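Local coordinates for protein endoglucanase (Thermotoga maritima, PDB 1VHO) that probably acts as an aminopeptidase of the M42 family, using two divalent metal cations per subunit, at residues G8-P20 with I152-V166. Sequence-based numbering, arbitrary orientation.
Sequences GKLLMELSNLDGP and IAVIDQTAFETNGKV
Met12, present as selenomethionine, shows how one flexible side chain can fit a helix to a strand that it crosses at a slant, here helix 8-16 and strand 160-162, whose axes approach to 9.1 Å. Its CB and CG lie against the methyl of Ala159, and CG, 3.7 Å from Val166 CG1, also reaches the strand beyond the hairpin turn. The selenium then passes over the backbone of Phe160 to the CG of Glu161. A bend at the last torsion (chi3 -72°) swings CE onto the carboxylate end of Glu161, where it lies 3.4 Å from CD, the two side chains crossing at about a right angle.

One turn further on, Asn16 supplies the polar counterpart. Its OD1 accepts the backbone N-H of Ala159 at 2.8 Å (N-H...O 161°), in the carbonyl plane and on a lone pair, while ND2 donates to a water that in turn donates to Ala159 O. One amide thus serves Ala159 twice, its N-H directly and its C=O through a water, and the two links fix the amide's rotation; an alanine in place of Asn16 would probably leave that N-H without its direct acceptor and the water without its donor. A second water donates to Ser15 OG and Gln157 O; Ser15 OG also bonds to Lys169 O.

Past the helix, Pro20 CG packs 3.6 Å from Val154 CG1, and Val154 CG2 touches the carboxylate of Asp18, which is held by Arg102, Lys169 and Tyr104. The N-terminal helix and following loop therefore run roughly antiparallel to the connection by which the chain leaves the smaller beta domain and rejoins the catalytic domain, as in two-domain M42 peptidases. The chemistry implies a junction fastened by largely apolar contacts at both ends, each edged by a carboxylate, and, between them, by one direct hydrogen bond to the Asn16 side-chain amide with water-mediated links beside it.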
loop_
_atom_site.group_PDB
_atom_site.type_symbol
_atom_site.label_atom_id
_atom_site.label_comp_id
_atom_site.label_asym_id
_atom_site.label_seq_id
_atom_site.Cartn_x
_atom_site.Cartn_y
_atom_site.Cartn_z
ATOM N N GLY A 8 -11.615 5.937 -8.566
ATOM C CA GLY A 8 -12.328 5.012 -7.655
ATOM C C GLY A 8 -12.218 3.594 -8.144
ATOM O O GLY A 8 -11.944 2.639 -7.355
ATOM N N LYS A 9 -12.427 3.380 -9.434
ATOM C CA LYS A 9 -12.320 2.026 -9.998
ATOM C C LYS A 9 -10.897 1.471 -9.905
ATOM O O LYS A 9 -10.741 0.275 -9.663
ATOM C CB LYS A 9 -12.790 1.966 -11.448
ATOM C CG LYS A 9 -12.725 0.571 -12.067
ATOM C CD LYS A 9 -13.556 -0.438 -11.267
ATOM C CE LYS A 9 -14.232 -1.446 -12.214
ATOM N NZ LYS A 9 -13.452 -2.734 -12.236
ATOM N N LEU A 10 -9.875 2.291 -10.141
ATOM C CA LEU A 10 -8.483 1.859 -10.049
ATOM C C LEU A 10 -8.192 1.390 -8.610
ATOM O O LEU A 10 -7.491 0.401 -8.401
ATOM C CB LEU A 10 -7.522 3.011 -10.386
ATOM C CG LEU A 10 -6.028 2.821 -10.078
ATOM C CD1 LEU A 10 -5.401 1.734 -10.913
ATOM C CD2 LEU A 10 -5.305 4.164 -10.352
ATOM N N LEU A 11 -8.652 2.187 -7.639
ATOM C CA LEU A 11 -8.472 1.829 -6.227
ATOM C C LEU A 11 -9.205 0.528 -5.910
ATOM O O LEU A 11 -8.591 -0.277 -5.170
ATOM C CB LEU A 11 -8.972 2.977 -5.345
ATOM C CG LEU A 11 -8.084 4.245 -5.409
ATOM C CD1 LEU A 11 -8.804 5.399 -4.688
ATOM C CD2 LEU A 11 -6.725 3.980 -4.757
HETATM N N MSE A 12 -10.421 0.325 -6.353
HETATM C CA MSE A 12 -11.098 -0.962 -6.068
HETATM C C MSE A 12 -10.370 -2.141 -6.676
HETATM O O MSE A 12 -10.138 -3.199 -6.017
HETATM C CB MSE A 12 -12.554 -0.872 -6.590
HETATM C CG MSE A 12 -13.409 -0.004 -5.667
HETATM SE SE MSE A 12 -15.249 -0.162 -6.218
HETATM C CE MSE A 12 -15.167 0.818 -7.831
ATOM N N GLU A 13 -9.830 -1.970 -7.897
ATOM C CA GLU A 13 -9.127 -3.076 -8.543
ATOM C C GLU A 13 -7.821 -3.373 -7.785
ATOM O O GLU A 13 -7.523 -4.556 -7.604
ATOM C CB GLU A 13 -8.825 -2.820 -10.030
ATOM C CG GLU A 13 -10.108 -2.733 -10.846
ATOM C CD GLU A 13 -9.874 -2.715 -12.361
ATOM O OE1 GLU A 13 -8.772 -2.557 -12.889
ATOM O OE2 GLU A 13 -10.884 -2.859 -13.066
ATOM N N LEU A 14 -7.136 -2.332 -7.313
ATOM C CA LEU A 14 -5.856 -2.543 -6.592
ATOM C C LEU A 14 -6.127 -3.220 -5.252
ATOM O O LEU A 14 -5.421 -4.128 -4.863
ATOM C CB LEU A 14 -5.117 -1.220 -6.381
ATOM C CG LEU A 14 -4.407 -0.638 -7.641
ATOM C CD1 LEU A 14 -3.998 0.818 -7.380
ATOM C CD2 LEU A 14 -3.200 -1.507 -7.947
ATOM N N SER A 15 -7.206 -2.784 -4.604
ATOM C CA SER A 15 -7.587 -3.387 -3.311
ATOM C C SER A 15 -7.953 -4.865 -3.460
ATOM O O SER A 15 -7.544 -5.693 -2.615
ATOM C CB SER A 15 -8.792 -2.583 -2.803
ATOM O OG SER A 15 -9.336 -3.253 -1.665
ATOM N N ASN A 16 -8.677 -5.218 -4.520
ATOM C CA ASN A 16 -9.117 -6.611 -4.697
ATOM C C ASN A 16 -8.003 -7.582 -5.041
ATOM O O ASN A 16 -8.176 -8.779 -4.748
ATOM C CB ASN A 16 -10.234 -6.717 -5.742
ATOM C CG ASN A 16 -11.533 -6.100 -5.248
ATOM O OD1 ASN A 16 -11.807 -6.008 -4.053
ATOM N ND2 ASN A 16 -12.389 -5.684 -6.188
ATOM N N LEU A 17 -6.954 -7.171 -5.753
ATOM C CA LEU A 17 -5.832 -8.051 -6.050
ATOM C C LEU A 17 -5.194 -8.592 -4.755
ATOM O O LEU A 17 -5.166 -7.911 -3.713
ATOM C CB LEU A 17 -4.740 -7.231 -6.759
ATOM C CG LEU A 17 -5.176 -6.693 -8.140
ATOM C CD1 LEU A 17 -4.164 -5.604 -8.536
ATOM C CD2 LEU A 17 -5.185 -7.846 -9.134
ATOM N N ASP A 18 -4.637 -9.812 -4.865
ATOM C CA ASP A 18 -3.981 -10.412 -3.715
ATOM C C ASP A 18 -2.469 -10.423 -3.865
ATOM O O ASP A 18 -1.918 -11.097 -4.759
ATOM C CB ASP A 18 -4.508 -11.829 -3.455
ATOM C CG ASP A 18 -5.989 -11.895 -3.134
ATOM O OD1 ASP A 18 -6.578 -10.891 -2.678
ATOM O OD2 ASP A 18 -6.635 -12.965 -3.356
ATOM N N GLY A 19 -1.795 -9.727 -2.936
ATOM C CA GLY A 19 -0.317 -9.721 -2.947
ATOM C C GLY A 19 0.210 -9.684 -1.521
ATOM O O GLY A 19 0.692 -8.655 -1.017
ATOM N N PRO A 20 -0.029 -10.734 -0.740
ATOM C CA PRO A 20 0.419 -10.804 0.639
ATOM C C PRO A 20 1.962 -10.765 0.647
ATOM O O PRO A 20 2.549 -11.100 -0.374
ATOM C CB PRO A 20 -0.080 -12.169 1.135
ATOM C CG PRO A 20 -0.190 -12.977 -0.131
ATOM C CD PRO A 20 -0.669 -12.014 -1.182
ATOM N N ILE A 152 -1.458 -20.248 1.622
ATOM C CA ILE A 152 -1.464 -18.835 2.051
ATOM C C ILE A 152 -2.890 -18.270 2.001
ATOM O O ILE A 152 -3.598 -18.484 1.043
ATOM C CB ILE A 152 -0.576 -18.031 1.105
ATOM C CG1 ILE A 152 0.928 -18.463 1.226
ATOM C CG2 ILE A 152 -0.692 -16.514 1.345
ATOM C CD1 ILE A 152 1.496 -18.213 2.602
ATOM N N ALA A 153 -3.243 -17.507 3.023
ATOM C CA ALA A 153 -4.572 -16.894 3.086
ATOM C C ALA A 153 -4.448 -15.376 3.118
ATOM O O ALA A 153 -3.439 -14.861 3.578
ATOM C CB ALA A 153 -5.237 -17.310 4.421
ATOM N N VAL A 154 -5.438 -14.679 2.541
ATOM C CA VAL A 154 -5.462 -13.227 2.643
ATOM C C VAL A 154 -6.900 -12.883 3.091
ATOM O O VAL A 154 -7.767 -13.760 3.094
ATOM C CB VAL A 154 -5.151 -12.522 1.315
ATOM C CG1 VAL A 154 -3.679 -12.800 0.891
ATOM C CG2 VAL A 154 -6.101 -13.048 0.240
ATOM N N ILE A 155 -7.150 -11.630 3.399
ATOM C CA ILE A 155 -8.506 -11.201 3.769
ATOM C C ILE A 155 -9.409 -11.301 2.550
ATOM O O ILE A 155 -9.060 -10.955 1.418
ATOM C CB ILE A 155 -8.424 -9.714 4.226
ATOM C CG1 ILE A 155 -7.736 -9.656 5.582
ATOM C CG2 ILE A 155 -9.818 -9.087 4.297
ATOM C CD1 ILE A 155 -8.474 -10.358 6.665
ATOM N N ASP A 156 -10.618 -11.855 2.750
ATOM C CA ASP A 156 -11.549 -12.019 1.637
ATOM C C ASP A 156 -12.534 -10.830 1.667
ATOM O O ASP A 156 -13.468 -10.870 2.435
ATOM C CB ASP A 156 -12.298 -13.334 1.761
ATOM C CG ASP A 156 -13.247 -13.664 0.639
ATOM O OD1 ASP A 156 -13.246 -13.019 -0.442
ATOM O OD2 ASP A 156 -14.079 -14.586 0.799
ATOM N N GLN A 157 -12.211 -9.792 0.930
ATOM C CA GLN A 157 -13.043 -8.579 0.898
ATOM C C GLN A 157 -13.140 -8.048 -0.533
ATOM O O GLN A 157 -12.096 -7.883 -1.194
ATOM C CB GLN A 157 -12.361 -7.460 1.710
ATOM C CG GLN A 157 -13.164 -6.134 1.787
ATOM C CD GLN A 157 -14.399 -6.284 2.639
ATOM O OE1 GLN A 157 -14.444 -6.998 3.643
ATOM N NE2 GLN A 157 -15.514 -5.573 2.331
ATOM N N THR A 158 -14.365 -7.727 -0.911
ATOM C CA THR A 158 -14.589 -7.154 -2.265
ATOM C C THR A 158 -14.748 -5.642 -2.058
ATOM O O THR A 158 -15.584 -5.238 -1.247
ATOM C CB THR A 158 -15.848 -7.777 -2.848
ATOM O OG1 THR A 158 -15.526 -9.184 -3.123
ATOM C CG2 THR A 158 -16.256 -7.151 -4.187
ATOM N N ALA A 159 -13.935 -4.841 -2.735
ATOM C CA ALA A 159 -14.016 -3.407 -2.522
ATOM C C ALA A 159 -15.347 -2.810 -3.012
ATOM O O ALA A 159 -15.936 -3.341 -3.970
ATOM C CB ALA A 159 -12.858 -2.713 -3.251
ATOM N N PHE A 160 -15.759 -1.705 -2.404
ATOM C CA PHE A 160 -17.009 -1.064 -2.832
ATOM C C PHE A 160 -16.879 0.455 -2.697
ATOM O O PHE A 160 -15.963 1.017 -2.107
ATOM C CB PHE A 160 -18.216 -1.533 -2.022
ATOM C CG PHE A 160 -18.242 -1.298 -0.540
ATOM C CD1 PHE A 160 -18.727 -0.108 -0.011
ATOM C CD2 PHE A 160 -17.765 -2.230 0.348
ATOM C CE1 PHE A 160 -18.735 0.113 1.364
ATOM C CE2 PHE A 160 -17.774 -2.044 1.718
ATOM C CZ PHE A 160 -18.264 -0.836 2.223
ATOM N N GLU A 161 -17.827 1.130 -3.347
ATOM C CA GLU A 161 -17.889 2.579 -3.256
ATOM C C GLU A 161 -19.145 2.932 -2.456
ATOM O O GLU A 161 -20.180 2.233 -2.515
ATOM C CB GLU A 161 -18.018 3.181 -4.664
ATOM C CG GLU A 161 -16.716 3.093 -5.437
ATOM C CD GLU A 161 -16.789 3.623 -6.853
ATOM O OE1 GLU A 161 -17.715 3.177 -7.598
ATOM O OE2 GLU A 161 -15.904 4.411 -7.263
ATOM N N THR A 162 -19.003 3.914 -1.594
ATOM C CA THR A 162 -20.117 4.400 -0.804
ATOM C C THR A 162 -19.937 5.915 -0.617
ATOM O O THR A 162 -18.849 6.319 -0.272
ATOM C CB THR A 162 -20.283 3.718 0.542
ATOM O OG1 THR A 162 -21.372 4.375 1.256
ATOM C CG2 THR A 162 -19.009 3.855 1.396
ATOM N N ASN A 163 -20.929 6.725 -1.029
ATOM C CA ASN A 163 -20.852 8.172 -0.837
ATOM C C ASN A 163 -19.552 8.843 -1.262
ATOM O O ASN A 163 -19.018 9.685 -0.524
ATOM C CB ASN A 163 -21.049 8.443 0.662
ATOM C CG ASN A 163 -22.477 8.239 1.114
ATOM O OD1 ASN A 163 -22.710 8.005 2.306
ATOM N ND2 ASN A 163 -23.441 8.351 0.211
ATOM N N GLY A 164 -19.033 8.542 -2.419
ATOM C CA GLY A 164 -17.802 9.093 -2.940
ATOM C C GLY A 164 -16.541 8.451 -2.324
ATOM O O GLY A 164 -15.467 9.037 -2.522
ATOM N N LYS A 165 -16.656 7.496 -1.423
ATOM C CA LYS A 165 -15.466 6.878 -0.809
ATOM C C LYS A 165 -15.274 5.465 -1.385
ATOM O O LYS A 165 -16.211 4.929 -1.981
ATOM C CB LYS A 165 -15.656 6.722 0.690
ATOM C CG LYS A 165 -16.039 7.996 1.454
ATOM C CD LYS A 165 -14.930 9.036 1.319
ATOM C CE LYS A 165 -15.180 10.182 2.316
ATOM N NZ LYS A 165 -16.075 11.215 1.666
ATOM N N VAL A 166 -14.091 4.917 -1.230
ATOM C CA VAL A 166 -13.771 3.557 -1.657
ATOM C C VAL A 166 -13.457 2.796 -0.342
ATOM O O VAL A 166 -12.748 3.353 0.465
ATOM C CB VAL A 166 -12.568 3.446 -2.603
ATOM C CG1 VAL A 166 -12.142 1.977 -2.803
ATOM C CG2 VAL A 166 -13.046 3.964 -3.988
HETATM O O HOH W 1 -11.283 -5.191 -0.937
HETATM O O HOH W 2 -14.904 -4.404 -6.291
#